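Long-range contacts in pectate lyase (Paenibacillus sp. 0602, PDB 5GT5), which cleaves polygalacturonate by elimination, and probably partly methylated pectins too, in an endo mode with calcium as likely cofactor: residues Ala80-Val85 with Leu135-Glu140; Trp203-Ile208 with Asp235-Ser240. The protein carries 1 engineered substitution. All coordinates share one frame; numbering follows the deposited sequence.

Contact 1. Residues Ala80-Val85 with Leu135-Glu140; sequences ALTHPV and LWEWDE
E137, reaching out of the long loop that follows strand 131-133, brings its carboxylate to the backbone N-H groups of the turn L81-T82-H83 that leads into helix 84-89. Its CG takes the crowded position between backbone N and carbonyl carbon (chi1 70°), and the chain runs extended beyond it. Three consecutive backbone N-H groups grip the two oxygens. L81 N meets E137 OE2 at 2.8 Å on the syn lone pair, nearly straight at 171°. T82 N and H83 N both end on E137 OE1, each at 2.9 Å, and come from the same face of the carboxylate, the T82 donor standing 53° out of its plane. OE2 is also bonded to N149 ND2, which helps fix the rotation of the group. The family fold is a right-handed parallel beta-helix, and here two of the excursions from its coils are tied together, one of them opening a helix. With the carboxylate buried among these donors, E137 is likely to be ionised; an alanine here would probably leave the amides of L81, T82 and H83 without their shared acceptor and let the turn drift. T82 OG1 donates to W138 O at 2.7 Å, in the carbonyl plane and on a lone pair, while T82 CG2 rests 3.5 Å from the same W138 O. H83 sits at the N-cap of helix 84-89: its ND1 accepts V85 N at 3.1 Å, in the ring plane, as its CB packs on E137 CB at 3.6 Å. Helix 203-212 holds the imidazole too: NE2 is bonded to W203 O and the ring is stacked with the W203 indole. The W136 side chain lies about 8 Å from that of D174, a probable calcium ligand.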
ATOM      1  N   ALA A  80       9.416 -26.449 -22.037  1.00  9.77           N
ATOM      2  CA  ALA A  80       9.297 -27.764 -21.442  1.00 10.68           C
ATOM      3  C   ALA A  80      10.339 -28.650 -22.116  1.00 11.05           C
ATOM      4  O   ALA A  80      10.445 -28.691 -23.356  1.00 12.25           O
ATOM      5  CB  ALA A  80       7.882 -28.303 -21.647  1.00 13.01           C
ATOM      6  N   LEU A  81      11.123 -29.337 -21.291  1.00  8.57           N
ATOM      7  CA  LEU A  81      12.187 -30.226 -21.766  1.00  9.65           C
ATOM      8  C   LEU A  81      11.874 -31.699 -21.625  1.00 12.16           C
ATOM      9  O   LEU A  81      12.533 -32.518 -22.275  1.00 14.04           O
ATOM     10  CB  LEU A  81      13.474 -29.950 -20.983  1.00 10.36           C
ATOM     11  CG  LEU A  81      13.883 -28.477 -20.935  1.00 11.98           C
ATOM     12  CD1 LEU A  81      15.096 -28.205 -20.029  1.00 13.77           C
ATOM     13  CD2 LEU A  81      14.128 -27.989 -22.365  1.00 15.53           C
ATOM     14  N   THR A  82      10.914 -32.057 -20.770  1.00  7.82           N
ATOM     15  CA  THR A  82      10.725 -33.483 -20.417  1.00  7.87           C
ATOM     16  C   THR A  82       9.293 -34.000 -20.348  1.00  8.09           C
ATOM     17  O   THR A  82       9.052 -35.159 -20.661  1.00 10.24           O
ATOM     18  CB  THR A  82      11.377 -33.825 -19.049  1.00  8.73           C
ATOM     19  OG1 THR A  82      10.835 -32.911 -18.071  1.00  8.69           O
ATOM     20  CG2 THR A  82      12.919 -33.716 -19.102  1.00  9.56           C
ATOM     21  N   HIS A  83       8.324 -33.184 -19.939  1.00  8.03           N
ATOM     22  CA  HIS A  83       6.978 -33.733 -19.797  1.00  7.12           C
ATOM     23  C   HIS A  83       6.327 -33.893 -21.169  1.00  8.26           C
ATOM     24  O   HIS A  83       6.256 -32.915 -21.921  1.00  9.81           O
ATOM     25  CB  HIS A  83       6.074 -32.893 -18.885  1.00  7.86           C
ATOM     26  CG  HIS A  83       4.908 -33.656 -18.349  1.00  8.86           C
ATOM     27  ND1 HIS A  83       3.883 -34.127 -19.155  1.00  9.21           N
ATOM     28  CD2 HIS A  83       4.631 -34.076 -17.094  1.00 10.27           C
ATOM     29  CE1 HIS A  83       3.021 -34.793 -18.404  1.00  7.64           C
ATOM     30  NE2 HIS A  83       3.458 -34.786 -17.152  1.00  8.85           N
ATOM     31  N   PRO A  84       5.868 -35.110 -21.491  1.00  8.81           N
ATOM     32  CA  PRO A  84       5.315 -35.309 -22.844  1.00  9.80           C
ATOM     33  C   PRO A  84       4.134 -34.382 -23.184  1.00 11.72           C
ATOM     34  O   PRO A  84       3.997 -33.969 -24.334  1.00 13.14           O
ATOM     35  CB  PRO A  84       4.879 -36.781 -22.827  1.00 14.67           C
ATOM     36  CG  PRO A  84       4.707 -37.145 -21.387  1.00 12.55           C
ATOM     37  CD  PRO A  84       5.779 -36.326 -20.661  1.00 10.54           C
ATOM     38  N   VAL A  85       3.314 -34.033 -22.198  1.00  8.85           N
ATOM     39  CA  VAL A  85       2.172 -33.164 -22.461  1.00  9.84           C
ATOM     40  C   VAL A  85       2.658 -31.745 -22.691  1.00 10.32           C
ATOM     41  O   VAL A  85       2.241 -31.091 -23.637  1.00 10.21           O
ATOM     42  CB  VAL A  85       1.155 -33.217 -21.320  1.00  9.40           C
ATOM     43  CG1 VAL A  85       0.073 -32.163 -21.501  1.00 11.85           C
ATOM     44  CG2 VAL A  85       0.522 -34.615 -21.223  1.00 10.69           C
ATOM     45  N   LEU A 135       2.013 -27.730 -14.198  1.00  6.60           N
ATOM     46  CA  LEU A 135       3.138 -26.806 -14.319  1.00  7.14           C
ATOM     47  C   LEU A 135       4.386 -27.426 -13.680  1.00  5.35           C
ATOM     48  O   LEU A 135       5.272 -26.699 -13.199  1.00  6.29           O
ATOM     49  CB  LEU A 135       2.812 -25.438 -13.687  1.00  7.40           C
ATOM     50  CG  LEU A 135       3.710 -24.271 -14.137  1.00  7.40           C
ATOM     51  CD1 LEU A 135       3.530 -23.953 -15.625  1.00 11.99           C
ATOM     52  CD2 LEU A 135       3.416 -23.033 -13.328  1.00  9.61           C
ATOM     53  N   TRP A 136       4.473 -28.762 -13.707  1.00  6.69           N
ATOM     54  CA  TRP A 136       5.656 -29.481 -13.225  1.00  7.85           C
ATOM     55  C   TRP A 136       6.147 -30.419 -14.312  1.00  7.09           C
ATOM     56  O   TRP A 136       5.338 -30.989 -15.045  1.00  6.30           O
ATOM     57  CB  TRP A 136       5.344 -30.281 -11.949  1.00  5.86           C
ATOM     58  CG  TRP A 136       6.509 -31.153 -11.461  1.00  6.87           C
ATOM     59  CD1 TRP A 136       7.502 -30.795 -10.580  1.00  6.26           C
ATOM     60  CD2 TRP A 136       6.786 -32.502 -11.858  1.00  6.14           C
ATOM     61  NE1 TRP A 136       8.372 -31.856 -10.399  1.00  6.73           N
ATOM     62  CE2 TRP A 136       7.959 -32.910 -11.171  1.00  6.10           C
ATOM     63  CE3 TRP A 136       6.149 -33.407 -12.733  1.00  6.40           C
ATOM     64  CZ2 TRP A 136       8.506 -34.183 -11.339  1.00  5.32           C
ATOM     65  CZ3 TRP A 136       6.683 -34.673 -12.890  1.00  6.58           C
ATOM     66  CH2 TRP A 136       7.852 -35.045 -12.217  1.00  6.09           C
ATOM     67  N   GLU A 137       7.465 -30.592 -14.414  1.00  6.35           N
ATOM     68  CA  GLU A 137       8.068 -31.679 -15.196  1.00  7.97           C
ATOM     69  C   GLU A 137       9.337 -32.107 -14.496  1.00  7.14           C
ATOM     70  O   GLU A 137       9.838 -31.409 -13.635  1.00  6.78           O
ATOM     71  CB  GLU A 137       8.327 -31.265 -16.650  1.00  7.04           C
ATOM     72  CG  GLU A 137       9.452 -30.234 -16.801  1.00  7.10           C
ATOM     73  CD  GLU A 137       9.813 -29.995 -18.252  1.00  6.66           C
ATOM     74  OE1 GLU A 137       9.058 -30.464 -19.149  1.00  8.83           O
ATOM     75  OE2 GLU A 137      10.847 -29.337 -18.492  1.00  8.04           O
ATOM     76  N   TRP A 138       9.804 -33.300 -14.847  1.00  7.15           N
ATOM     77  CA  TRP A 138      11.027 -33.873 -14.300  1.00  6.10           C
ATOM     78  C   TRP A 138      12.257 -33.051 -14.699  1.00  8.26           C
ATOM     79  O   TRP A 138      12.363 -32.558 -15.823  1.00  8.12           O
ATOM     80  CB  TRP A 138      11.099 -35.313 -14.832  1.00  6.14           C
ATOM     81  CG  TRP A 138      12.360 -36.084 -14.496  1.00  5.95           C
ATOM     82  CD1 TRP A 138      13.478 -36.200 -15.275  1.00  7.10           C
ATOM     83  CD2 TRP A 138      12.604 -36.874 -13.315  1.00  6.07           C
ATOM     84  NE1 TRP A 138      14.400 -37.017 -14.656  1.00  6.52           N
ATOM     85  CE2 TRP A 138      13.890 -37.446 -13.456  1.00  7.20           C
ATOM     86  CE3 TRP A 138      11.854 -37.166 -12.172  1.00  8.01           C
ATOM     87  CZ2 TRP A 138      14.461 -38.272 -12.480  1.00  8.58           C
ATOM     88  CZ3 TRP A 138      12.409 -38.022 -11.190  1.00  7.62           C
ATOM     89  CH2 TRP A 138      13.712 -38.552 -11.354  1.00  8.64           C
ATOM     90  N   ASP A 139      13.191 -32.925 -13.769  1.00  6.43           N
ATOM     91  CA  ASP A 139      14.403 -32.159 -14.040  1.00  7.91           C
ATOM     92  C   ASP A 139      15.636 -33.019 -14.329  1.00  7.72           C
ATOM     93  O   ASP A 139      16.275 -33.528 -13.393  1.00  9.56           O
ATOM     94  CB  ASP A 139      14.719 -31.258 -12.857  1.00  9.34           C
ATOM     95  CG  ASP A 139      16.033 -30.566 -13.005  1.00  7.69           C
ATOM     96  OD1 ASP A 139      16.473 -30.301 -14.164  1.00  8.70           O
ATOM     97  OD2 ASP A 139      16.672 -30.296 -11.948  1.00  8.32           O
ATOM     98  N   GLU A 140      15.996 -33.134 -15.608  1.00  8.28           N
ATOM     99  CA  GLU A 140      17.311 -33.647 -15.971  1.00  6.93           C
ATOM    100  C   GLU A 140      18.378 -32.556 -16.022  1.00 10.04           C
ATOM    101  O   GLU A 140      19.526 -32.785 -15.575  1.00 11.13           O
ATOM    102  CB  GLU A 140      17.262 -34.336 -17.320  1.00  9.33           C
ATOM    103  CG  GLU A 140      16.500 -35.657 -17.307  1.00  9.08           C
ATOM    104  CD  GLU A 140      17.283 -36.811 -16.694  1.00  7.45           C
ATOM    105  OE1 GLU A 140      18.552 -36.788 -16.721  1.00 11.44           O
ATOM    106  OE2 GLU A 140      16.632 -37.772 -16.188  1.00  9.32           O
TER

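Contact 2. Residues Trp203-Ile208 with Asp235-Ser240; sequences WVTRQI and DIIAIS
Neither segment puts a ring between V204, T205 and I208 of helix 203-208 and I236, I237 and S240 of helix 235-240; the flat groups lie behind. There the R206 guanidinium carries W203 CE3 over one face, 3.7 Å above its plane and toward the rim, and its NE is bonded to N201 O. The axes of 203-208 and 235-240 run antiparallel but well tilted (138°) and approach to 9.5 Å. I237 fills the interface: its CG1, anti to the carbonyl carbon (chi1 -72°), lies 3.7 Å from I208 CB, and its CG2 comes 3.6 Å from T205 OG1. On one side of it, I208 CG1 crosses to I236 CG2 at 3.9 Å, and Y221 of helix 219-225 packs on both isoleucines. On the other, V204 CG1 reaches S240 CB at 3.8 Å. The S240 hydroxyl turns back into its own helix, OG donating to I236 O at 2.8 Å; S240 N meets that oxygen from the opposite face. T205 OG1 is likewise bonded on its own side, to S202 OG and S199 O. With both hydroxyls occupied at home, no hydrogen bond crosses, and the segments meet by van der Waals packing, mostly of branched aliphatic side chains.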
ATOM      1  N   TRP A 203      -0.429 -36.975 -13.124  1.00  7.15           N
ATOM      2  CA  TRP A 203       0.514 -36.144 -13.867  1.00  7.60           C
ATOM      3  C   TRP A 203       1.961 -36.615 -13.755  1.00  5.92           C
ATOM      4  O   TRP A 203       2.717 -36.659 -14.747  1.00  6.86           O
ATOM      5  CB  TRP A 203       0.396 -34.700 -13.370  1.00  7.09           C
ATOM      6  CG  TRP A 203       1.203 -33.697 -14.164  1.00  7.67           C
ATOM      7  CD1 TRP A 203       2.338 -33.046 -13.755  1.00  8.00           C
ATOM      8  CD2 TRP A 203       0.927 -33.226 -15.492  1.00  6.03           C
ATOM      9  NE1 TRP A 203       2.781 -32.203 -14.745  1.00  8.23           N
ATOM     10  CE2 TRP A 203       1.948 -32.310 -15.831  1.00 10.47           C
ATOM     11  CE3 TRP A 203      -0.059 -33.529 -16.438  1.00  7.53           C
ATOM     12  CZ2 TRP A 203       1.992 -31.651 -17.065  1.00  7.93           C
ATOM     13  CZ3 TRP A 203      -0.017 -32.879 -17.664  1.00  9.08           C
ATOM     14  CH2 TRP A 203       0.998 -31.945 -17.968  1.00  8.74           C
ATOM     15  N   VAL A 204       2.349 -36.958 -12.528  1.00  6.84           N
ATOM     16  CA  VAL A 204       3.683 -37.484 -12.290  1.00  7.39           C
ATOM     17  C   VAL A 204       3.856 -38.879 -12.927  1.00  6.45           C
ATOM     18  O   VAL A 204       4.887 -39.158 -13.526  1.00  7.46           O
ATOM     19  CB  VAL A 204       4.022 -37.512 -10.801  1.00  7.29           C
ATOM     20  CG1 VAL A 204       5.326 -38.289 -10.561  1.00  9.20           C
ATOM     21  CG2 VAL A 204       4.159 -36.100 -10.271  1.00  8.40           C
ATOM     22  N   THR A 205       2.840 -39.726 -12.844  1.00  6.85           N
ATOM     23  CA  THR A 205       2.958 -41.050 -13.456  1.00  7.75           C
ATOM     24  C   THR A 205       3.118 -40.965 -14.978  1.00  6.47           C
ATOM     25  O   THR A 205       3.924 -41.699 -15.562  1.00  8.26           O
ATOM     26  CB  THR A 205       1.745 -41.890 -13.096  1.00  8.32           C
ATOM     27  OG1 THR A 205       1.731 -42.077 -11.678  1.00  7.50           O
ATOM     28  CG2 THR A 205       1.794 -43.273 -13.805  1.00  8.68           C
ATOM     29  N   ARG A 206       2.385 -40.043 -15.607  1.00  8.50           N
ATOM     30  CA  ARG A 206       2.559 -39.829 -17.036  1.00  9.18           C
ATOM     31  C   ARG A 206       3.975 -39.400 -17.383  1.00  9.52           C
ATOM     32  O   ARG A 206       4.558 -39.878 -18.351  1.00  8.77           O
ATOM     33  CB  ARG A 206       1.557 -38.831 -17.590  1.00 10.13           C
ATOM     34  CG  ARG A 206       0.222 -39.478 -17.917  1.00 12.15           C
ATOM     35  CD  ARG A 206      -0.833 -38.444 -18.304  1.00 16.51           C
ATOM     36  NE  ARG A 206      -1.482 -37.972 -17.101  1.00 16.56           N
ATOM     37  CZ  ARG A 206      -2.243 -36.880 -17.032  1.00 27.08           C
ATOM     38  NH1 ARG A 206      -2.451 -36.142 -18.124  1.00 19.72           N
ATOM     39  NH2 ARG A 206      -2.786 -36.526 -15.864  1.00 14.96           N
ATOM     40  N   GLN A 207       4.569 -38.537 -16.555  1.00  7.74           N
ATOM     41  CA  GLN A 207       5.955 -38.161 -16.801  1.00  8.51           C
ATOM     42  C   GLN A 207       6.894 -39.371 -16.666  1.00  6.14           C
ATOM     43  O   GLN A 207       7.787 -39.579 -17.490  1.00  8.56           O
ATOM     44  CB  GLN A 207       6.363 -37.073 -15.787  1.00  6.95           C
ATOM     45  CG  GLN A 207       7.870 -36.729 -15.748  1.00  7.38           C
ATOM     46  CD  GLN A 207       8.289 -35.989 -16.985  1.00  8.12           C
ATOM     47  OE1 GLN A 207       8.323 -34.759 -16.988  1.00  7.61           O
ATOM     48  NE2 GLN A 207       8.573 -36.726 -18.068  1.00  8.61           N
ATOM     49  N   ILE A 208       6.720 -40.144 -15.602  1.00  5.87           N
ATOM     50  CA  ILE A 208       7.619 -41.275 -15.368  1.00  7.95           C
ATOM     51  C   ILE A 208       7.440 -42.359 -16.451  1.00  8.57           C
ATOM     52  O   ILE A 208       8.429 -42.918 -16.932  1.00  8.68           O
ATOM     53  CB  ILE A 208       7.485 -41.841 -13.951  1.00  5.98           C
ATOM     54  CG1 ILE A 208       8.441 -41.126 -12.981  1.00 12.51           C
ATOM     55  CG2 ILE A 208       7.944 -43.290 -13.897  1.00 11.23           C
ATOM     56  CD1 ILE A 208       8.215 -39.638 -12.824  1.00 12.81           C
ATOM     57  N   ASP A 235       8.705 -46.520  -7.086  1.00  8.39           N
ATOM     58  CA  ASP A 235       9.432 -45.758  -6.071  1.00  6.73           C
ATOM     59  C   ASP A 235       9.616 -44.341  -6.536  1.00  8.03           C
ATOM     60  O   ASP A 235       9.422 -43.394  -5.761  1.00  7.93           O
ATOM     61  CB  ASP A 235      10.822 -46.346  -5.836  1.00  7.02           C
ATOM     62  CG  ASP A 235      10.816 -47.641  -5.046  1.00  9.67           C
ATOM     63  OD1 ASP A 235       9.860 -47.959  -4.300  1.00  8.94           O
ATOM     64  OD2 ASP A 235      11.839 -48.351  -5.178  1.00 10.89           O
ATOM     65  N   ILE A 236      10.025 -44.176  -7.791  1.00  7.55           N
ATOM     66  CA  ILE A 236      10.296 -42.820  -8.300  1.00  6.39           C
ATOM     67  C   ILE A 236       9.015 -41.990  -8.403  1.00  8.61           C
ATOM     68  O   ILE A 236       9.006 -40.814  -8.046  1.00  7.25           O
ATOM     69  CB  ILE A 236      11.117 -42.871  -9.593  1.00  7.38           C
ATOM     70  CG1 ILE A 236      12.489 -43.532  -9.303  1.00  7.69           C
ATOM     71  CG2 ILE A 236      11.231 -41.485 -10.274  1.00  7.49           C
ATOM     72  CD1 ILE A 236      13.272 -43.812 -10.577  1.00  8.33           C
ATOM     73  N   ILE A 237       7.915 -42.602  -8.811  1.00  6.96           N
ATOM     74  CA  ILE A 237       6.650 -41.884  -8.792  1.00  6.49           C
ATOM     75  C   ILE A 237       6.284 -41.457  -7.355  1.00  6.08           C
ATOM     76  O   ILE A 237       5.887 -40.302  -7.129  1.00  6.80           O
ATOM     77  CB  ILE A 237       5.561 -42.782  -9.385  1.00  5.55           C
ATOM     78  CG1 ILE A 237       5.761 -42.893 -10.894  1.00  8.67           C
ATOM     79  CG2 ILE A 237       4.165 -42.269  -9.053  1.00  7.90           C
ATOM     80  CD1 ILE A 237       4.967 -44.057 -11.489  1.00  9.21           C
ATOM     81  N   ALA A 238       6.445 -42.342  -6.378  1.00  7.31           N
ATOM     82  CA  ALA A 238       6.091 -41.994  -4.998  1.00  6.86           C
ATOM     83  C   ALA A 238       6.964 -40.880  -4.434  1.00  8.57           C
ATOM     84  O   ALA A 238       6.458 -39.975  -3.762  1.00  7.51           O
ATOM     85  CB  ALA A 238       6.201 -43.240  -4.090  1.00  7.90           C
ATOM     86  N   ILE A 239       8.270 -40.947  -4.701  1.00  6.57           N
ATOM     87  CA  ILE A 239       9.201 -39.953  -4.171  1.00  6.63           C
ATOM     88  C   ILE A 239       8.994 -38.595  -4.881  1.00  7.73           C
ATOM     89  O   ILE A 239       9.120 -37.519  -4.276  1.00  9.11           O
ATOM     90  CB  ILE A 239      10.672 -40.451  -4.259  1.00  7.27           C
ATOM     91  CG1 ILE A 239      10.863 -41.689  -3.358  1.00  7.66           C
ATOM     92  CG2 ILE A 239      11.653 -39.308  -3.959  1.00  6.03           C
ATOM     93  CD1 ILE A 239      11.988 -42.589  -3.795  1.00  9.01           C
ATOM     94  N   SER A 240       8.639 -38.638  -6.156  1.00  6.39           N
ATOM     95  CA  SER A 240       8.385 -37.418  -6.934  1.00  6.37           C
ATOM     96  C   SER A 240       7.016 -36.843  -6.657  1.00  6.88           C
ATOM     97  O   SER A 240       6.738 -35.752  -7.126  1.00  8.30           O
ATOM     98  CB  SER A 240       8.472 -37.694  -8.437  1.00  8.63           C
ATOM     99  OG  SER A 240       9.741 -38.180  -8.810  1.00 10.29           O
TER

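Contact 1 closes before contact 2 opens along the chain, and their centres lie 12 Å apart on the same side of the chain's centre. Helix 203-212 joins them: one flank packs on helix 233-241, while another faces the loop 135-140 and the turn before helix 84-89. W203 NE1 probably bonds to W136 O at 2.8 Å and Q207 OE1 to W138 N at 3.0 Å, and Q207 NE2 reaches T82 O, so one glutamine bridges both segments of contact 1. The polar and the apolar contact thus adjoin through helix 203-212, and W138 also touches I236 and S240 of helix 233-241, among loops and short helices outside the beta-helix strands.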